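Local coordinates for protein putative sarcosine dimethylglycine methyltransferase (Galdieria sulphuraria, PDB 2O57) that probably transfers methyl groups from S-adenosylmethionine to sarcosine and dimethylglycine on the way to glycine betaine, at residues G48-K51 and Q56-I59; D158-S163 and K168-C173; L216-A221 and L226-T231. One frame throughout, in Å; residues are numbered along the deposited sequence.

In the fold
The three contacts follow one another along the chain of a class I, Rossmann-like methyltransferase. Contacts 2 and 3 are neighbours, their centres 13 Å apart, and they touch through the helix 214-223: the Phe170 ring packs on Tyr217, Leu220 and Ala221, with CZ of Phe170 3.7 Å from CG of Tyr217. Contact 1 lies on the other side of the chain's centre from contact 2, about 27 Å between centres, and about 28 Å from the centre of contact 3; it and contact 3 both reach the second subunit. Contact 2 is the one near the glycine-rich turn after strand 85-89, where such enzymes usually bind S-adenosylmethionine; Phe160 approaches that turn without touching it.

Contact 1 of 3, residues G48-K51 and Q56-I59; sequences GLYK and QDEI
The carboxylate of Asp57 reaches across to the backbone of Lys51, where the N-H of Lys51 meets OD2 of Asp57 at 2.8 Å and almost straight (171°). The donor stands above the carboxylate plane rather than within it. Asp57 can do this because its CG lies anti to the backbone N (chi1 -159°), which carries the carboxylate over to the other segment. The same OD2 sits 3.4 Å from CA of Tyr50 and forms a salt bridge with Arg65, so one oxygen joins the loop to helix 59-76. The Tyr50 ring stands nearly perpendicular to the carboxylate, with its CD1 3.6 Å from OD2 of Asp57.

Both segments belong to the long connection between helices 27-40 and 59-76, which doubles back on itself; Glu58 is at the N-cap position of the second helix and Ile59 begins it. This is the tightly packed end. The phenol oxygen of Tyr50 rests against the aliphatic branches of Ile59, 3.6 Å from CG1 of Ile59, while its hydrogen bond goes to His241 on helix 235-251. Lys244 of that helix also packs on both Tyr50 and Ile59.

Toward Lys51 the contact opens to solvent. Its CB is 3.8 Å from OD2 of Asp57, but the extended chain beyond leads away from the 56-59 segment, and Lys51 also packs on Met76 of the second subunit. Glu58 is likewise exposed, its side chain turned away from 48-51.

Contact 2 of 3, residues D158-S163 and K168-C173; sequences DAFLHS and KVFQEC
The backbones of Ser163 and Val169 come nearest to each other here, their CA atoms 7.8 Å apart, where an irregular turn faces a regular helix. Residues 159-162 take helical phi/psi angles without the regular helical bonds, and the turn is drawn in by a hydrogen bond from N of Ser163 to O of Phe160. Residues 168-173 belong to helix 166-176, and the spacing of Val169, Phe170 and Cys173 along it presents three side chains to the turn.

Phe160 fills the centre of the contact. Its CG is anti to its carbonyl carbon (chi1 -78°), and the ring reaches the helix with its far end foremost. CG1 of Val169 sits over one face, 3.7 Å from the ring centroid and 16° off the normal, a CH-pi contact. At the edge of the same ring, CE2 of Phe160 points into the face of Phe170, 3.8 Å from its CZ; the planes are 89° apart, a T-shaped pair. SG of Cys173 lies obliquely, 3.9 Å from CZ of Phe160, in a sulfur-aromatic contact. The second branch of Val169 meets the turn separately, its CG2 close against the Ser163 hydroxyl.

With an alanine in place of Phe160, Val169 CG1 would probably lose its ring face and the Phe170 face its edge partner, with a gap between turn and helix.

Leu89 of strand 85-89 also packs on Phe160 and Cys173, and Tyr217 on both phenylalanines. The segments form the turn after strand 151-157 and the helix that follows, part of the beta-alpha-beta crossover to strand 181-190 in the Rossmann-like methyltransferase fold.

Contact 3 of 3, residues L216-A221 and L226-T231; sequences LYRSLA and LVTLRT
Two torsions bring Arg218 and Thr228 together. The Arg218 side chain leaves the helix with CG trans to the backbone N (chi1 177°), while Thr228 holds its hydroxyl trans to the carbonyl carbon (chi1 -64°), on the side facing the helix. CG of Arg218 thus lies 3.5 Å from OG1 of Thr228, the two side chains crossing at about a right angle. It is the aliphatic part of the arginine that touches the strand; farther out the chain bends at chi3, and the guanidinium forms a salt bridge with Glu191 of the second subunit.

Closer to the turn, the helix and strand are joined by a direct bond from N of Leu226 to O of Ala221, 2.8 Å long and with an angle of 154° at the hydrogen. The donor stands above the carbonyl plane. Beside it the CB atoms of Ala221 and Leu226 pack 3.9 Å apart.

A water bridges what the backbone leaves apart. It donates to O of Arg218 (2.8 Å) and to O of Leu226 (2.7 Å), and it accepts from OG1 of Thr228 (2.7 Å). Both of its hydrogens are therefore spent on carbonyls, and the threonine proton is directed to the water.

Helix 214-223 passes through a short turn into strand 226-233, an outermost strand of the sheet within the chain; at Thr231 this strand pairs antiparallel with a strand of the second subunit, so the sheet runs on across the interface. A classic beta bulge at Leu229 and Arg230, opposite Leu290, lies just before that pairing. The chemistry implies a join of mixed character: one direct backbone bond beside the turn, then a water with both hydrogens engaged, which holds two carbonyl oxygens and a hydroxyl together.

Contact 1 of 3, residues G48-K51 and Q56-I59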
ATOM      1  N   GLY A  48      -3.791  -4.813  11.826  1.00 10.61           N
ATOM      2  CA  GLY A  48      -4.101  -5.910  10.937  1.00 10.63           C
ATOM      3  C   GLY A  48      -4.664  -5.497   9.581  1.00 10.86           C
ATOM      4  O   GLY A  48      -5.122  -4.366   9.404  1.00 11.45           O
ATOM      5  N   LEU A  49      -4.632  -6.442   8.648  1.00 10.76           N
ATOM      6  CA  LEU A  49      -5.356  -6.328   7.385  1.00 10.87           C
ATOM      7  C   LEU A  49      -6.626  -7.208   7.533  1.00 10.13           C
ATOM      8  O   LEU A  49      -6.538  -8.436   7.618  1.00 10.96           O
ATOM      9  CB  LEU A  49      -4.463  -6.765   6.205  1.00 11.63           C
ATOM     10  CG  LEU A  49      -3.186  -5.951   5.876  1.00 10.98           C
ATOM     11  CD1 LEU A  49      -2.457  -6.655   4.690  1.00 12.92           C
ATOM     12  CD2 LEU A  49      -3.567  -4.477   5.557  1.00 12.00           C
ATOM     13  N   TYR A  50      -7.794  -6.566   7.624  1.00  9.77           N
ATOM     14  CA  TYR A  50      -9.072  -7.241   7.959  1.00 10.04           C
ATOM     15  C   TYR A  50      -9.931  -7.616   6.735  1.00 11.37           C
ATOM     16  O   TYR A  50      -9.962  -6.897   5.738  1.00 11.49           O
ATOM     17  CB  TYR A  50      -9.901  -6.410   8.952  1.00  9.98           C
ATOM     18  CG  TYR A  50      -9.215  -6.383  10.301  1.00 10.57           C
ATOM     19  CD1 TYR A  50      -9.516  -7.363  11.270  1.00 10.56           C
ATOM     20  CD2 TYR A  50      -8.256  -5.409  10.598  1.00  8.79           C
ATOM     21  CE1 TYR A  50      -8.878  -7.389  12.521  1.00 12.42           C
ATOM     22  CE2 TYR A  50      -7.574  -5.433  11.858  1.00  9.33           C
ATOM     23  CZ  TYR A  50      -7.902  -6.410  12.810  1.00 11.97           C
ATOM     24  OH  TYR A  50      -7.226  -6.421  14.014  1.00 10.38           O
ATOM     25  N   LYS A  51     -10.594  -8.766   6.814  1.00 11.89           N
ATOM     26  CA  LYS A  51     -11.446  -9.271   5.730  1.00 14.89           C
ATOM     27  C   LYS A  51     -12.888  -8.995   6.156  1.00 14.31           C
ATOM     28  O   LYS A  51     -13.242  -9.292   7.286  1.00 12.90           O
ATOM     29  CB  LYS A  51     -11.230 -10.782   5.604  1.00 13.86           C
ATOM     30  CG  LYS A  51     -12.107 -11.499   4.596  1.00 19.30           C
ATOM     31  CD  LYS A  51     -11.636 -12.972   4.455  1.00 19.47           C
ATOM     32  CE  LYS A  51     -12.592 -13.803   3.565  1.00 27.84           C
ATOM     33  NZ  LYS A  51     -12.063 -15.212   3.303  1.00 28.03           N
ATOM     34  N   GLN A  56     -16.644 -10.619  12.074  1.00 14.44           N
ATOM     35  CA  GLN A  56     -16.385 -12.077  12.058  1.00 16.20           C
ATOM     36  C   GLN A  56     -14.900 -12.470  11.951  1.00 16.30           C
ATOM     37  O   GLN A  56     -14.539 -13.646  12.175  1.00 16.46           O
ATOM     38  CB  GLN A  56     -17.117 -12.753  10.897  1.00 16.51           C
ATOM     39  CG  GLN A  56     -18.622 -12.698  10.943  1.00 21.88           C
ATOM     40  CD  GLN A  56     -19.154 -13.296  12.215  1.00 28.15           C
ATOM     41  OE1 GLN A  56     -18.892 -14.459  12.531  1.00 31.42           O
ATOM     42  NE2 GLN A  56     -19.873 -12.495  12.976  1.00 29.58           N
ATOM     43  N   ASP A  57     -14.059 -11.504  11.589  1.00 14.75           N
ATOM     44  CA  ASP A  57     -12.635 -11.751  11.375  1.00 14.32           C
ATOM     45  C   ASP A  57     -11.914 -11.788  12.726  1.00 14.57           C
ATOM     46  O   ASP A  57     -12.439 -11.332  13.725  1.00 15.21           O
ATOM     47  CB  ASP A  57     -12.058 -10.667  10.451  1.00 14.17           C
ATOM     48  CG  ASP A  57     -10.760 -11.093   9.763  1.00 13.38           C
ATOM     49  OD1 ASP A  57     -10.430 -12.283   9.748  1.00 13.00           O
ATOM     50  OD2 ASP A  57     -10.076 -10.221   9.209  1.00 11.33           O
ATOM     51  N   GLU A  58     -10.756 -12.409  12.788  1.00 14.18           N
ATOM     52  CA  GLU A  58     -10.026 -12.425  14.050  1.00 14.67           C
ATOM     53  C   GLU A  58      -8.783 -11.539  13.955  1.00 13.00           C
ATOM     54  O   GLU A  58      -8.132 -11.459  12.906  1.00 11.93           O
ATOM     55  CB  GLU A  58      -9.624 -13.864  14.430  1.00 15.32           C
ATOM     56  CG  GLU A  58     -10.763 -14.903  14.471  1.00 21.40           C
ATOM     57  CD  GLU A  58     -11.631 -14.818  15.705  1.00 30.46           C
ATOM     58  OE1 GLU A  58     -11.450 -13.864  16.521  1.00 32.94           O
ATOM     59  OE2 GLU A  58     -12.504 -15.727  15.860  1.00 34.24           O
ATOM     60  N   ILE A  59      -8.448 -10.894  15.071  1.00 12.02           N
ATOM     61  CA  ILE A  59      -7.300 -10.004  15.144  1.00 12.37           C
ATOM     62  C   ILE A  59      -5.992 -10.776  14.818  1.00 11.22           C
ATOM     63  O   ILE A  59      -5.162 -10.297  14.077  1.00  9.82           O
ATOM     64  CB  ILE A  59      -7.254  -9.339  16.539  1.00 11.67           C
ATOM     65  CG1 ILE A  59      -8.464  -8.401  16.699  1.00 11.56           C
ATOM     66  CG2 ILE A  59      -5.881  -8.666  16.806  1.00 13.57           C
ATOM     67  CD1 ILE A  59      -8.559  -7.705  18.052  1.00 13.14           C
TER

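Contact 2 of 3, residues D158-S163 and K168-C173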
ATOM      1  N   ASP A 158       5.021  -0.478  13.797  1.00 11.54           N
ATOM      2  CA  ASP A 158       4.261   0.371  14.744  1.00 11.64           C
ATOM      3  C   ASP A 158       5.097   0.847  15.931  1.00 12.22           C
ATOM      4  O   ASP A 158       4.566   1.143  16.985  1.00 12.52           O
ATOM      5  CB  ASP A 158       2.998  -0.369  15.233  1.00 11.20           C
ATOM      6  CG  ASP A 158       2.084  -0.800  14.067  1.00 11.05           C
ATOM      7  OD1 ASP A 158       2.285  -0.307  12.924  1.00 13.35           O
ATOM      8  OD2 ASP A 158       1.166  -1.605  14.319  1.00 10.98           O
ATOM      9  N   ALA A 159       6.403   0.932  15.739  1.00 12.87           N
ATOM     10  CA  ALA A 159       7.309   1.336  16.825  1.00 14.71           C
ATOM     11  C   ALA A 159       7.694   2.816  16.803  1.00 14.74           C
ATOM     12  O   ALA A 159       8.015   3.385  17.852  1.00 16.07           O
ATOM     13  CB  ALA A 159       8.560   0.488  16.772  1.00 14.42           C
ATOM     14  N   PHE A 160       7.764   3.415  15.614  1.00 14.28           N
ATOM     15  CA  PHE A 160       8.272   4.806  15.461  1.00 14.99           C
ATOM     16  C   PHE A 160       7.287   5.805  16.096  1.00 15.21           C
ATOM     17  O   PHE A 160       7.696   6.884  16.524  1.00 14.37           O
ATOM     18  CB  PHE A 160       8.443   5.162  13.970  1.00 14.68           C
ATOM     19  CG  PHE A 160       9.698   4.594  13.289  1.00 15.37           C
ATOM     20  CD1 PHE A 160      10.415   3.489  13.796  1.00 14.59           C
ATOM     21  CD2 PHE A 160      10.163   5.197  12.123  1.00 14.67           C
ATOM     22  CE1 PHE A 160      11.550   2.987  13.122  1.00 15.54           C
ATOM     23  CE2 PHE A 160      11.283   4.716  11.453  1.00 15.02           C
ATOM     24  CZ  PHE A 160      11.988   3.598  11.963  1.00 16.02           C
ATOM     25  N   LEU A 161       6.006   5.417  16.178  1.00 15.81           N
ATOM     26  CA  LEU A 161       4.945   6.234  16.796  1.00 17.62           C
ATOM     27  C   LEU A 161       5.401   6.909  18.100  1.00 20.31           C
ATOM     28  O   LEU A 161       5.154   8.103  18.302  1.00 21.42           O
ATOM     29  CB  LEU A 161       3.659   5.389  17.057  1.00 17.36           C
ATOM     30  CG  LEU A 161       2.484   6.035  17.832  1.00 16.72           C
ATOM     31  CD1 LEU A 161       1.913   7.175  17.041  1.00 16.42           C
ATOM     32  CD2 LEU A 161       1.377   5.040  18.113  1.00 17.33           C
ATOM     33  N   HIS A 162       6.048   6.145  18.971  1.00 21.85           N
ATOM     34  CA  HIS A 162       6.407   6.600  20.311  1.00 24.15           C
ATOM     35  C   HIS A 162       7.758   7.312  20.404  1.00 25.94           C
ATOM     36  O   HIS A 162       8.092   7.959  21.423  1.00 26.14           O
ATOM     37  CB  HIS A 162       6.374   5.398  21.248  1.00 25.41           C
ATOM     38  CG  HIS A 162       5.081   4.642  21.193  1.00 27.65           C
ATOM     39  ND1 HIS A 162       3.887   5.186  21.623  1.00 29.69           N
ATOM     40  CD2 HIS A 162       4.790   3.401  20.734  1.00 29.83           C
ATOM     41  CE1 HIS A 162       2.919   4.301  21.458  1.00 29.54           C
ATOM     42  NE2 HIS A 162       3.438   3.213  20.912  1.00 30.75           N
ATOM     43  N   SER A 163       8.537   7.212  19.336  1.00 25.85           N
ATOM     44  CA  SER A 163       9.852   7.789  19.327  1.00 26.93           C
ATOM     45  C   SER A 163       9.786   9.292  19.168  1.00 26.84           C
ATOM     46  O   SER A 163       9.178   9.802  18.216  1.00 27.47           O
ATOM     47  CB  SER A 163      10.658   7.196  18.183  1.00 27.61           C
ATOM     48  OG  SER A 163      12.027   7.345  18.434  1.00 29.82           O
ATOM     49  N   LYS A 168      16.629  11.823  14.253  1.00 12.26           N
ATOM     50  CA  LYS A 168      17.677  10.937  14.765  1.00 12.90           C
ATOM     51  C   LYS A 168      17.416   9.438  14.487  1.00 12.35           C
ATOM     52  O   LYS A 168      18.348   8.718  14.121  1.00 12.63           O
ATOM     53  CB  LYS A 168      17.923  11.212  16.258  1.00 13.60           C
ATOM     54  CG  LYS A 168      19.098  10.452  16.863  1.00 15.39           C
ATOM     55  CD  LYS A 168      20.412  10.707  16.114  1.00 18.01           C
ATOM     56  CE  LYS A 168      21.558  10.033  16.884  1.00 21.10           C
ATOM     57  NZ  LYS A 168      22.820  10.155  16.136  1.00 24.86           N
ATOM     58  N   VAL A 169      16.152   9.002  14.614  1.00 12.07           N
ATOM     59  CA  VAL A 169      15.713   7.637  14.224  1.00 11.97           C
ATOM     60  C   VAL A 169      16.122   7.334  12.785  1.00 12.22           C
ATOM     61  O   VAL A 169      16.815   6.357  12.516  1.00 11.75           O
ATOM     62  CB  VAL A 169      14.175   7.453  14.370  1.00 12.63           C
ATOM     63  CG1 VAL A 169      13.730   6.040  13.923  1.00 11.96           C
ATOM     64  CG2 VAL A 169      13.747   7.721  15.826  1.00 12.22           C
ATOM     65  N   PHE A 170      15.727   8.195  11.867  1.00 12.10           N
ATOM     66  CA  PHE A 170      16.070   7.971  10.465  1.00 12.77           C
ATOM     67  C   PHE A 170      17.585   8.073  10.207  1.00 12.02           C
ATOM     68  O   PHE A 170      18.098   7.348   9.382  1.00 12.58           O
ATOM     69  CB  PHE A 170      15.250   8.899   9.540  1.00 12.31           C
ATOM     70  CG  PHE A 170      13.859   8.385   9.269  1.00 13.27           C
ATOM     71  CD1 PHE A 170      13.636   7.398   8.276  1.00 13.48           C
ATOM     72  CD2 PHE A 170      12.773   8.893   9.971  1.00 12.63           C
ATOM     73  CE1 PHE A 170      12.346   6.896   8.046  1.00 12.99           C
ATOM     74  CE2 PHE A 170      11.482   8.439   9.731  1.00 14.48           C
ATOM     75  CZ  PHE A 170      11.256   7.423   8.769  1.00 13.02           C
ATOM     76  N   GLN A 171      18.303   8.933  10.942  1.00 12.04           N
ATOM     77  CA  GLN A 171      19.764   9.017  10.781  1.00 12.16           C
ATOM     78  C   GLN A 171      20.423   7.672  11.191  1.00 12.16           C
ATOM     79  O   GLN A 171      21.378   7.212  10.548  1.00 12.47           O
ATOM     80  CB  GLN A 171      20.353  10.179  11.607  1.00 11.74           C
ATOM     81  CG  GLN A 171      20.093  11.558  10.982  1.00 11.71           C
ATOM     82  CD  GLN A 171      20.509  12.695  11.874  1.00 11.46           C
ATOM     83  OE1 GLN A 171      20.515  12.565  13.095  1.00 12.41           O
ATOM     84  NE2 GLN A 171      20.857  13.823  11.275  1.00 11.58           N
ATOM     85  N   GLU A 172      19.972   7.117  12.312  1.00 10.41           N
ATOM     86  CA  GLU A 172      20.476   5.829  12.797  1.00 10.81           C
ATOM     87  C   GLU A 172      20.122   4.702  11.842  1.00 11.35           C
ATOM     88  O   GLU A 172      20.946   3.839  11.592  1.00 10.50           O
ATOM     89  CB  GLU A 172      19.956   5.509  14.206  1.00 10.55           C
ATOM     90  CG  GLU A 172      20.642   6.327  15.321  1.00 11.68           C
ATOM     91  CD  GLU A 172      22.099   5.941  15.410  1.00 15.86           C
ATOM     92  OE1 GLU A 172      22.408   4.908  16.040  1.00 15.61           O
ATOM     93  OE2 GLU A 172      22.939   6.642  14.828  1.00 15.61           O
ATOM     94  N   CYS A 173      18.884   4.704  11.330  1.00 11.94           N
ATOM     95  CA  CYS A 173      18.477   3.684  10.342  1.00 12.98           C
ATOM     96  C   CYS A 173      19.415   3.699   9.126  1.00 12.82           C
ATOM     97  O   CYS A 173      19.912   2.636   8.702  1.00 11.54           O
ATOM     98  CB  CYS A 173      17.016   3.832   9.917  1.00 13.78           C
ATOM     99  SG  CYS A 173      15.809   3.391  11.233  1.00 14.48           S
TER

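Contact 3 of 3, residues L216-A221 and L226-T231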
ATOM      1  N   LEU A 216       6.233  13.517   6.230  1.00 12.20           N
ATOM      2  CA  LEU A 216       7.380  13.799   7.119  1.00 13.22           C
ATOM      3  C   LEU A 216       8.446  12.693   7.036  1.00 12.40           C
ATOM      4  O   LEU A 216       9.629  12.981   6.886  1.00 11.13           O
ATOM      5  CB  LEU A 216       6.954  13.976   8.574  1.00 12.26           C
ATOM      6  CG  LEU A 216       8.072  14.155   9.623  1.00 11.82           C
ATOM      7  CD1 LEU A 216       8.960  15.403   9.413  1.00 11.18           C
ATOM      8  CD2 LEU A 216       7.401  14.201  11.030  1.00 13.45           C
ATOM      9  N   TYR A 217       8.010  11.442   7.168  1.00 13.71           N
ATOM     10  CA  TYR A 217       8.934  10.310   7.085  1.00 14.21           C
ATOM     11  C   TYR A 217       9.711  10.301   5.759  1.00 13.82           C
ATOM     12  O   TYR A 217      10.913  10.032   5.739  1.00 14.31           O
ATOM     13  CB  TYR A 217       8.180   8.993   7.292  1.00 13.48           C
ATOM     14  CG  TYR A 217       7.778   8.741   8.754  1.00 14.89           C
ATOM     15  CD1 TYR A 217       7.937   9.732   9.734  1.00 14.88           C
ATOM     16  CD2 TYR A 217       7.237   7.529   9.139  1.00 15.82           C
ATOM     17  CE1 TYR A 217       7.559   9.493  11.086  1.00 15.75           C
ATOM     18  CE2 TYR A 217       6.874   7.272  10.482  1.00 15.83           C
ATOM     19  CZ  TYR A 217       7.026   8.274  11.440  1.00 12.48           C
ATOM     20  OH  TYR A 217       6.647   7.995  12.762  1.00 12.66           O
ATOM     21  N   ARG A 218       9.030  10.598   4.655  1.00 14.30           N
ATOM     22  CA  ARG A 218       9.704  10.647   3.345  1.00 14.45           C
ATOM     23  C   ARG A 218      10.798  11.723   3.317  1.00 14.44           C
ATOM     24  O   ARG A 218      11.912  11.489   2.800  1.00 13.28           O
ATOM     25  CB  ARG A 218       8.687  10.893   2.237  1.00 14.46           C
ATOM     26  CG  ARG A 218       9.277  11.030   0.816  1.00 16.75           C
ATOM     27  CD  ARG A 218       8.124  11.003  -0.244  1.00 16.60           C
ATOM     28  NE  ARG A 218       7.332  12.230  -0.128  1.00 18.51           N
ATOM     29  CZ  ARG A 218       6.339  12.590  -0.933  1.00 23.13           C
ATOM     30  NH1 ARG A 218       5.972  11.818  -1.955  1.00 23.70           N
ATOM     31  NH2 ARG A 218       5.722  13.743  -0.726  1.00 23.82           N
ATOM     32  N   SER A 219      10.469  12.899   3.866  1.00 14.04           N
ATOM     33  CA  SER A 219      11.386  14.037   3.928  1.00 14.47           C
ATOM     34  C   SER A 219      12.602  13.727   4.801  1.00 14.35           C
ATOM     35  O   SER A 219      13.746  13.967   4.414  1.00 13.98           O
ATOM     36  CB  SER A 219      10.658  15.262   4.505  1.00 14.71           C
ATOM     37  OG  SER A 219      11.590  16.316   4.689  1.00 18.53           O
ATOM     38  N   LEU A 220      12.354  13.207   5.995  1.00 13.71           N
ATOM     39  CA  LEU A 220      13.440  12.794   6.909  1.00 13.68           C
ATOM     40  C   LEU A 220      14.283  11.700   6.286  1.00 13.98           C
ATOM     41  O   LEU A 220      15.511  11.786   6.290  1.00 14.20           O
ATOM     42  CB  LEU A 220      12.884  12.327   8.264  1.00 13.32           C
ATOM     43  CG  LEU A 220      12.162  13.373   9.139  1.00 13.41           C
ATOM     44  CD1 LEU A 220      11.557  12.687  10.390  1.00 10.19           C
ATOM     45  CD2 LEU A 220      13.131  14.493   9.562  1.00 12.10           C
ATOM     46  N   ALA A 221      13.638  10.671   5.752  1.00 13.25           N
ATOM     47  CA  ALA A 221      14.392   9.578   5.148  1.00 13.34           C
ATOM     48  C   ALA A 221      15.300  10.138   4.011  1.00 12.57           C
ATOM     49  O   ALA A 221      16.463   9.749   3.883  1.00 12.83           O
ATOM     50  CB  ALA A 221      13.461   8.529   4.593  1.00 12.68           C
ATOM     51  N   LEU A 226      17.973   7.992   2.259  1.00 12.64           N
ATOM     52  CA  LEU A 226      17.028   6.898   2.026  1.00 12.20           C
ATOM     53  C   LEU A 226      15.929   7.319   1.090  1.00 11.84           C
ATOM     54  O   LEU A 226      15.087   8.172   1.435  1.00 12.17           O
ATOM     55  CB  LEU A 226      16.391   6.372   3.325  1.00 12.38           C
ATOM     56  CG  LEU A 226      17.309   5.978   4.478  1.00 11.77           C
ATOM     57  CD1 LEU A 226      16.505   5.676   5.756  1.00 12.12           C
ATOM     58  CD2 LEU A 226      18.110   4.786   4.058  1.00 14.17           C
ATOM     59  N   VAL A 227      15.914   6.702  -0.081  1.00 11.54           N
ATOM     60  CA  VAL A 227      14.862   6.963  -1.076  1.00 12.72           C
ATOM     61  C   VAL A 227      13.604   6.149  -0.738  1.00 13.43           C
ATOM     62  O   VAL A 227      13.706   5.003  -0.260  1.00 13.77           O
ATOM     63  CB  VAL A 227      15.374   6.693  -2.512  1.00 13.17           C
ATOM     64  CG1 VAL A 227      15.610   5.218  -2.743  1.00 13.67           C
ATOM     65  CG2 VAL A 227      14.403   7.252  -3.558  1.00 16.31           C
ATOM     66  N   THR A 228      12.438   6.754  -0.960  1.00 13.13           N
ATOM     67  CA  THR A 228      11.171   6.109  -0.683  1.00 13.36           C
ATOM     68  C   THR A 228      10.780   5.337  -1.946  1.00 12.97           C
ATOM     69  O   THR A 228      10.610   5.923  -3.041  1.00 13.90           O
ATOM     70  CB  THR A 228      10.083   7.123  -0.305  1.00 13.37           C
ATOM     71  OG1 THR A 228      10.442   7.769   0.922  1.00 14.94           O
ATOM     72  CG2 THR A 228       8.769   6.394  -0.108  1.00 14.75           C
ATOM     73  N   LEU A 229      10.715   4.028  -1.804  1.00 10.58           N
ATOM     74  CA  LEU A 229      10.364   3.110  -2.900  1.00 10.47           C
ATOM     75  C   LEU A 229       8.869   3.038  -3.126  1.00 10.31           C
ATOM     76  O   LEU A 229       8.422   3.022  -4.270  1.00  9.18           O
ATOM     77  CB  LEU A 229      10.843   1.703  -2.592  1.00 10.43           C
ATOM     78  CG  LEU A 229      12.350   1.447  -2.438  1.00 11.79           C
ATOM     79  CD1 LEU A 229      12.629  -0.066  -2.227  1.00 12.20           C
ATOM     80  CD2 LEU A 229      13.138   1.952  -3.650  1.00 13.83           C
ATOM     81  N   ARG A 230       8.107   2.994  -2.032  1.00  9.53           N
ATOM     82  CA  ARG A 230       6.651   2.892  -2.076  1.00 11.25           C
ATOM     83  C   ARG A 230       6.041   3.254  -0.722  1.00 11.16           C
ATOM     84  O   ARG A 230       6.698   3.094   0.325  1.00 10.92           O
ATOM     85  CB  ARG A 230       6.232   1.483  -2.500  1.00 11.25           C
ATOM     86  CG  ARG A 230       6.708   0.348  -1.567  1.00 11.18           C
ATOM     87  CD  ARG A 230       6.482  -1.032  -2.164  1.00 14.33           C
ATOM     88  NE  ARG A 230       7.593  -1.413  -3.052  1.00 19.47           N
ATOM     89  CZ  ARG A 230       8.116  -2.636  -3.149  1.00 20.86           C
ATOM     90  NH1 ARG A 230       7.629  -3.668  -2.452  1.00 19.78           N
ATOM     91  NH2 ARG A 230       9.136  -2.846  -3.967  1.00 20.47           N
ATOM     92  N   THR A 231       4.782   3.702  -0.743  1.00 11.40           N
ATOM     93  CA  THR A 231       4.025   4.010   0.464  1.00 11.92           C
ATOM     94  C   THR A 231       2.576   3.510   0.382  1.00 12.52           C
ATOM     95  O   THR A 231       2.028   3.261  -0.729  1.00 11.68           O
ATOM     96  CB  THR A 231       4.049   5.521   0.813  1.00 12.05           C
ATOM     97  OG1 THR A 231       3.360   6.281  -0.180  1.00 13.19           O
ATOM     98  CG2 THR A 231       5.473   6.053   0.914  1.00 15.14           C
TER
HETATM   99  O   HOH W   1      12.648   9.386   1.071  1.00 23.88           O